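Local coordinates for fimbrin (Schizosaccharomyces pombe, PDB 1RT8), which binds actin filaments through calponin-homology domains, crosslinks them, and takes part in cell polarity, cytokinesis, mating and spore formation, at residues N228-L232 / D233-Y237; T466-L469 / A470-A474. All coordinates share one frame; numbering follows the deposited sequence.

How the interactions relate
Interaction 1 is the C-terminal end of helix 218-230, and interaction 2 is the N-terminal start of a different helix, 467-483, in another calponin-homology domain. In 228-237, within the second such domain and the first actin-binding region, helix 218-230 runs out and the chain turns into a loop; in 466-474, within the fourth domain and the second actin-binding region, helix 467-483 starts from a threonine cap. Interaction 1 therefore satisfies the last carbonyls of a helix, and interaction 2 caps one of the first amides. The contacts do not touch: their centres lie 40 Å apart and their nearest atoms about 26 Å. Each acts within its own domain of the crosslinking core.

Interaction 1 (N228-L232 / D233-Y237); sequences NAEKL and DCRKY
A229 O is the acceptor on which this helix end turns. C234 N gives it a bond of 2.8 Å, nearly straight at 163°, and L232 N gives it another of 3.0 Å; the two donors come from opposite faces of the A229 carbonyl plane. One residue on, E230 O takes a weaker bond from D233 N at 2.9 Å. With D233 at positive phi, the bonds from C234 N to A229 O and from D233 N to E230 O make a Schellman motif, and E230 to D233 form a type I beta turn.

The side chains of E230 and R235 then bridge the turn. R235 CG stands anti to the backbone N and the chain runs on extended, laying R235 CD 3.3 Å from E230 CG. Beyond it, R235 NH1 reaches E230 OE1 at 3.2 Å in a salt bridge, from above the carboxylate plane, with the two flat groups 74° apart. That bond is long and bent (140°); the stronger partner of R235 NH1 is E223, in the same helix as E230. K231 NZ is satisfied by L207 O, and L232 O by H262 NE2.

On the buried side, C234 SG lies 4.2 Å from L232 CB. There the turn that ends helix 218-230 rests L232 on L200 of helix 194-203 and C234 on H257, L258 and T261 of helix 248-261.

Interaction 2 (T466-L469 / A470-A474); sequences TEEL and AIQNA
T466 and A470 are joined through the backbone at the start of helix 467-483, where A470 N donates to T466 O at 3.0 Å. The same threonine, at the N-cap position, also caps the helix with its side chain: chi1 of 70° swings OG1 round to accept from L469 N at 3.0 Å and 161°. The i to i+4 ladder then carries on, with Q472 N bonded to E468 O at 3.2 Å and N473 N to L469 O at 3.1 Å. I471 N likewise bonds to E467 O, though the position of that oxygen is less certain.

Among the apolar contacts, the side chains of E467 and I471 lie side by side and point the same way, although the exact place of I471 CD1 is doubtful. The methyl of A470 lies near T466 O and, with I471, meets V496 of helix 492-496; I471 also touches P492.

Of the polar side chains, E468, bent at chi2 (51°), crosses the extended Q472 at about a right angle, and E468 OE2 comes within 3.4 Å of Q472 CG. With an alanine at Q472, the carboxylate of E468 would probably lose the methylene it lies against and be freer to turn. N473 is buried, and its amide is held at both ends by the loops nearby, ND2 giving to T440 O and OD1 accepting from T462 N.

The chemistry fits the place: a hydroxyl cap takes up one of the first amides, while the glutamates E467 and E468 stand where their negative charge would probably interact well with the positive end of the helix dipole.

Interaction 1 (N228-L232 / D233-Y237)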
ATOM      1  N   ASN A 228       5.175   1.814 -32.663  1.00 40.83           N
ATOM      2  CA  ASN A 228       4.245   2.943 -32.642  1.00 40.55           C
ATOM      3  C   ASN A 228       4.226   3.535 -31.239  1.00 41.46           C
ATOM      4  O   ASN A 228       3.835   4.689 -31.043  1.00 41.94           O
ATOM      5  CB  ASN A 228       2.819   2.506 -33.005  1.00 40.45           C
ATOM      6  CG  ASN A 228       2.543   2.581 -34.495  1.00 40.06           C
ATOM      7  OD1 ASN A 228       3.012   3.495 -35.183  1.00 38.78           O
ATOM      8  ND2 ASN A 228       1.761   1.630 -34.998  1.00 37.46           N
ATOM      9  N   ALA A 229       4.641   2.730 -30.265  1.00 40.96           N
ATOM     10  CA  ALA A 229       4.681   3.170 -28.877  1.00 41.81           C
ATOM     11  C   ALA A 229       5.859   4.117 -28.664  1.00 42.14           C
ATOM     12  O   ALA A 229       5.756   5.083 -27.911  1.00 41.18           O
ATOM     13  CB  ALA A 229       4.799   1.959 -27.945  1.00 39.02           C
ATOM     14  N   GLU A 230       6.972   3.844 -29.341  1.00 44.51           N
ATOM     15  CA  GLU A 230       8.165   4.677 -29.210  1.00 47.14           C
ATOM     16  C   GLU A 230       7.939   6.096 -29.717  1.00 47.77           C
ATOM     17  O   GLU A 230       8.594   7.034 -29.266  1.00 48.26           O
ATOM     18  CB  GLU A 230       9.348   4.037 -29.950  1.00 48.44           C
ATOM     19  CG  GLU A 230       9.978   2.879 -29.186  1.00 50.00           C
ATOM     20  CD  GLU A 230      11.074   2.161 -29.962  1.00 52.11           C
ATOM     21  OE1 GLU A 230      10.759   1.464 -30.955  1.00 50.98           O
ATOM     22  OE2 GLU A 230      12.258   2.292 -29.572  1.00 53.05           O
ATOM     23  N   LYS A 231       7.008   6.257 -30.652  1.00 48.39           N
ATOM     24  CA  LYS A 231       6.718   7.582 -31.187  1.00 47.43           C
ATOM     25  C   LYS A 231       6.172   8.485 -30.080  1.00 47.31           C
ATOM     26  O   LYS A 231       6.280   9.709 -30.154  1.00 46.49           O
ATOM     27  CB  LYS A 231       5.714   7.484 -32.339  1.00 46.56           C
ATOM     28  CG  LYS A 231       6.214   6.667 -33.523  1.00 45.05           C
ATOM     29  CD  LYS A 231       5.255   6.743 -34.705  1.00 46.15           C
ATOM     30  CE  LYS A 231       5.709   5.840 -35.851  1.00 45.85           C
ATOM     31  NZ  LYS A 231       4.870   5.991 -37.084  1.00 44.55           N
ATOM     32  N   LEU A 232       5.599   7.875 -29.049  1.00 46.40           N
ATOM     33  CA  LEU A 232       5.044   8.628 -27.928  1.00 45.74           C
ATOM     34  C   LEU A 232       5.955   8.461 -26.712  1.00 44.87           C
ATOM     35  O   LEU A 232       5.645   8.937 -25.619  1.00 43.24           O
ATOM     36  CB  LEU A 232       3.643   8.112 -27.590  1.00 46.73           C
ATOM     37  CG  LEU A 232       2.703   7.817 -28.765  1.00 48.04           C
ATOM     38  CD1 LEU A 232       1.406   7.219 -28.242  1.00 47.51           C
ATOM     39  CD2 LEU A 232       2.428   9.094 -29.551  1.00 49.02           C
ATOM     40  N   ASP A 233       7.082   7.785 -26.927  1.00 44.26           N
ATOM     41  CA  ASP A 233       8.048   7.506 -25.873  1.00 43.86           C
ATOM     42  C   ASP A 233       7.398   6.611 -24.813  1.00 44.41           C
ATOM     43  O   ASP A 233       7.674   6.741 -23.615  1.00 43.55           O
ATOM     44  CB  ASP A 233       8.544   8.808 -25.239  1.00 44.74           C
ATOM     45  CG  ASP A 233       9.655   8.579 -24.228  1.00 46.80           C
ATOM     46  OD1 ASP A 233      10.605   7.831 -24.548  1.00 47.62           O
ATOM     47  OD2 ASP A 233       9.583   9.148 -23.119  1.00 47.20           O
ATOM     48  N   CYS A 234       6.532   5.702 -25.260  1.00 42.84           N
ATOM     49  CA  CYS A 234       5.847   4.790 -24.347  1.00 42.40           C
ATOM     50  C   CYS A 234       6.176   3.318 -24.573  1.00 41.66           C
ATOM     51  O   CYS A 234       5.381   2.442 -24.219  1.00 40.20           O
ATOM     52  CB  CYS A 234       4.334   4.973 -24.436  1.00 43.97           C
ATOM     53  SG  CYS A 234       3.714   6.501 -23.722  1.00 47.57           S
ATOM     54  N   ARG A 235       7.328   3.033 -25.172  1.00 40.16           N
ATOM     55  CA  ARG A 235       7.708   1.641 -25.374  1.00 39.66           C
ATOM     56  C   ARG A 235       8.433   1.185 -24.116  1.00 40.00           C
ATOM     57  O   ARG A 235       9.647   0.968 -24.119  1.00 40.13           O
ATOM     58  CB  ARG A 235       8.615   1.464 -26.592  1.00 38.23           C
ATOM     59  CG  ARG A 235       9.065   0.019 -26.768  1.00 38.83           C
ATOM     60  CD  ARG A 235       9.636  -0.270 -28.143  1.00 38.59           C
ATOM     61  NE  ARG A 235       9.933  -1.693 -28.291  1.00 40.10           N
ATOM     62  CZ  ARG A 235      10.050  -2.316 -29.460  1.00 39.79           C
ATOM     63  NH1 ARG A 235       9.894  -1.641 -30.594  1.00 37.25           N
ATOM     64  NH2 ARG A 235      10.318  -3.616 -29.495  1.00 39.37           N
ATOM     65  N   LYS A 236       7.668   1.040 -23.041  1.00 39.03           N
ATOM     66  CA  LYS A 236       8.212   0.636 -21.750  1.00 39.68           C
ATOM     67  C   LYS A 236       7.577  -0.654 -21.228  1.00 40.10           C
ATOM     68  O   LYS A 236       6.373  -0.879 -21.401  1.00 39.70           O
ATOM     69  CB  LYS A 236       7.982   1.752 -20.727  1.00 40.78           C
ATOM     70  CG  LYS A 236       8.535   3.121 -21.116  1.00 40.21           C
ATOM     71  CD  LYS A 236      10.052   3.123 -21.103  1.00 40.41           C
ATOM     72  CE  LYS A 236      10.608   4.536 -21.217  1.00 41.89           C
ATOM     73  NZ  LYS A 236      12.089   4.541 -21.041  1.00 40.05           N
ATOM     74  N   TYR A 237       8.400  -1.487 -20.592  1.00 37.98           N
ATOM     75  CA  TYR A 237       7.981  -2.758 -19.990  1.00 38.81           C
ATOM     76  C   TYR A 237       7.606  -3.913 -20.916  1.00 38.21           C
ATOM     77  O   TYR A 237       8.043  -5.049 -20.708  1.00 37.36           O
ATOM     78  CB  TYR A 237       6.797  -2.548 -19.041  1.00 36.86           C
ATOM     79  CG  TYR A 237       7.027  -1.570 -17.920  1.00 38.53           C
ATOM     80  CD1 TYR A 237       6.709  -0.223 -18.069  1.00 40.03           C
ATOM     81  CD2 TYR A 237       7.547  -1.993 -16.696  1.00 40.10           C
ATOM     82  CE1 TYR A 237       6.901   0.685 -17.020  1.00 42.19           C
ATOM     83  CE2 TYR A 237       7.744  -1.098 -15.645  1.00 40.78           C
ATOM     84  CZ  TYR A 237       7.419   0.238 -15.812  1.00 41.68           C
ATOM     85  OH  TYR A 237       7.614   1.131 -14.778  1.00 43.60           O
TER

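Interaction 2 (T466-L469 / A470-A474)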
ATOM      1  N   THR A 466       8.174  24.153  12.978  1.00 40.08           N
ATOM      2  CA  THR A 466       7.373  24.441  11.794  1.00 39.78           C
ATOM      3  C   THR A 466       6.693  23.139  11.410  1.00 40.47           C
ATOM      4  O   THR A 466       7.089  22.068  11.882  1.00 40.25           O
ATOM      5  CB  THR A 466       8.241  24.895  10.609  1.00 39.42           C
ATOM      6  OG1 THR A 466       9.015  23.786  10.132  1.00 39.39           O
ATOM      7  CG2 THR A 466       9.180  26.026  11.038  1.00 39.00           C
ATOM      8  N   GLU A 467       5.676  23.220  10.560  1.00 40.22           N
ATOM      9  CA  GLU A 467       4.973  22.018  10.133  1.00 40.72           C
ATOM     10  C   GLU A 467       5.917  21.090   9.369  1.00 39.97           C
ATOM     11  O   GLU A 467       5.899  19.874   9.561  1.00 37.92           O
ATOM     12  CB  GLU A 467       3.779  22.388   9.255  1.00 41.49           C
ATOM     13  CG  GLU A 467       3.012  21.200   8.727  1.00 46.88           C
ATOM     14  CD  GLU A 467       1.755  21.611   7.990  1.00 49.67           C
ATOM     15  OE1 GLU A 467       1.872  22.341   6.983  1.00 50.92           O
ATOM     16  OE2 GLU A 467       0.649  21.207   8.422  1.00 51.39           O
ATOM     17  N   GLU A 468       6.753  21.668   8.512  1.00 38.44           N
ATOM     18  CA  GLU A 468       7.689  20.871   7.729  1.00 38.79           C
ATOM     19  C   GLU A 468       8.678  20.136   8.612  1.00 36.72           C
ATOM     20  O   GLU A 468       8.980  18.969   8.376  1.00 37.53           O
ATOM     21  CB  GLU A 468       8.454  21.746   6.729  1.00 42.20           C
ATOM     22  CG  GLU A 468       9.447  20.963   5.875  1.00 45.87           C
ATOM     23  CD  GLU A 468       8.810  19.743   5.208  1.00 50.82           C
ATOM     24  OE1 GLU A 468       7.820  19.916   4.461  1.00 53.10           O
ATOM     25  OE2 GLU A 468       9.298  18.611   5.430  1.00 51.20           O
ATOM     26  N   LEU A 469       9.190  20.816   9.629  1.00 34.62           N
ATOM     27  CA  LEU A 469      10.147  20.186  10.525  1.00 32.76           C
ATOM     28  C   LEU A 469       9.465  19.091  11.355  1.00 30.29           C
ATOM     29  O   LEU A 469      10.058  18.052  11.633  1.00 27.27           O
ATOM     30  CB  LEU A 469      10.778  21.237  11.440  1.00 33.85           C
ATOM     31  CG  LEU A 469      11.701  22.254  10.749  1.00 35.46           C
ATOM     32  CD1 LEU A 469      12.149  23.307  11.755  1.00 35.79           C
ATOM     33  CD2 LEU A 469      12.903  21.532  10.147  1.00 35.68           C
ATOM     34  N   ALA A 470       8.218  19.328  11.747  1.00 29.06           N
ATOM     35  CA  ALA A 470       7.483  18.339  12.527  1.00 29.97           C
ATOM     36  C   ALA A 470       7.291  17.068  11.701  1.00 29.54           C
ATOM     37  O   ALA A 470       7.553  15.969  12.183  1.00 29.83           O
ATOM     38  CB  ALA A 470       6.139  18.897  12.957  1.00 28.80           C
ATOM     39  N   ILE A 471       6.853  17.225  10.451  1.00 29.87           N
ATOM     40  CA  ILE A 471       6.637  16.076   9.570  1.00 28.66           C
ATOM     41  C   ILE A 471       7.915  15.259   9.384  1.00 30.61           C
ATOM     42  O   ILE A 471       7.858  14.032   9.291  1.00 27.87           O
ATOM     43  CB  ILE A 471       6.093  16.512   8.183  1.00 29.54           C
ATOM     44  CG1 ILE A 471       4.589  16.788   8.266  1.00 30.99           C
ATOM     45  CG2 ILE A 471       6.301  15.400   7.158  1.00 28.34           C
ATOM     46  CD1 ILE A 471       4.204  17.830   9.272  1.00 35.64           C
ATOM     47  N   GLN A 472       9.065  15.930   9.323  1.00 29.50           N
ATOM     48  CA  GLN A 472      10.336  15.224   9.174  1.00 30.80           C
ATOM     49  C   GLN A 472      10.620  14.399  10.435  1.00 31.33           C
ATOM     50  O   GLN A 472      11.129  13.278  10.356  1.00 30.70           O
ATOM     51  CB  GLN A 472      11.469  16.222   8.936  1.00 33.59           C
ATOM     52  CG  GLN A 472      11.272  17.051   7.684  1.00 39.67           C
ATOM     53  CD  GLN A 472      12.336  18.112   7.501  1.00 43.83           C
ATOM     54  OE1 GLN A 472      12.269  18.909   6.565  1.00 47.21           O
ATOM     55  NE2 GLN A 472      13.324  18.129   8.391  1.00 44.72           N
ATOM     56  N   ASN A 473      10.294  14.956  11.598  1.00 30.32           N
ATOM     57  CA  ASN A 473      10.499  14.237  12.853  1.00 29.83           C
ATOM     58  C   ASN A 473       9.588  13.003  12.869  1.00 28.12           C
ATOM     59  O   ASN A 473      10.015  11.906  13.229  1.00 28.36           O
ATOM     60  CB  ASN A 473      10.157  15.124  14.061  1.00 28.63           C
ATOM     61  CG  ASN A 473      11.292  16.057  14.453  1.00 30.18           C
ATOM     62  OD1 ASN A 473      12.439  15.867  14.054  1.00 28.09           O
ATOM     63  ND2 ASN A 473      10.977  17.059  15.266  1.00 29.80           N
ATOM     64  N   ALA A 474       8.336  13.199  12.468  1.00 25.99           N
ATOM     65  CA  ALA A 474       7.356  12.118  12.442  1.00 29.22           C
ATOM     66  C   ALA A 474       7.724  11.029  11.437  1.00 28.11           C
ATOM     67  O   ALA A 474       7.580   9.838  11.726  1.00 29.17           O
ATOM     68  CB  ALA A 474       5.965  12.678  12.133  1.00 28.72           C
TER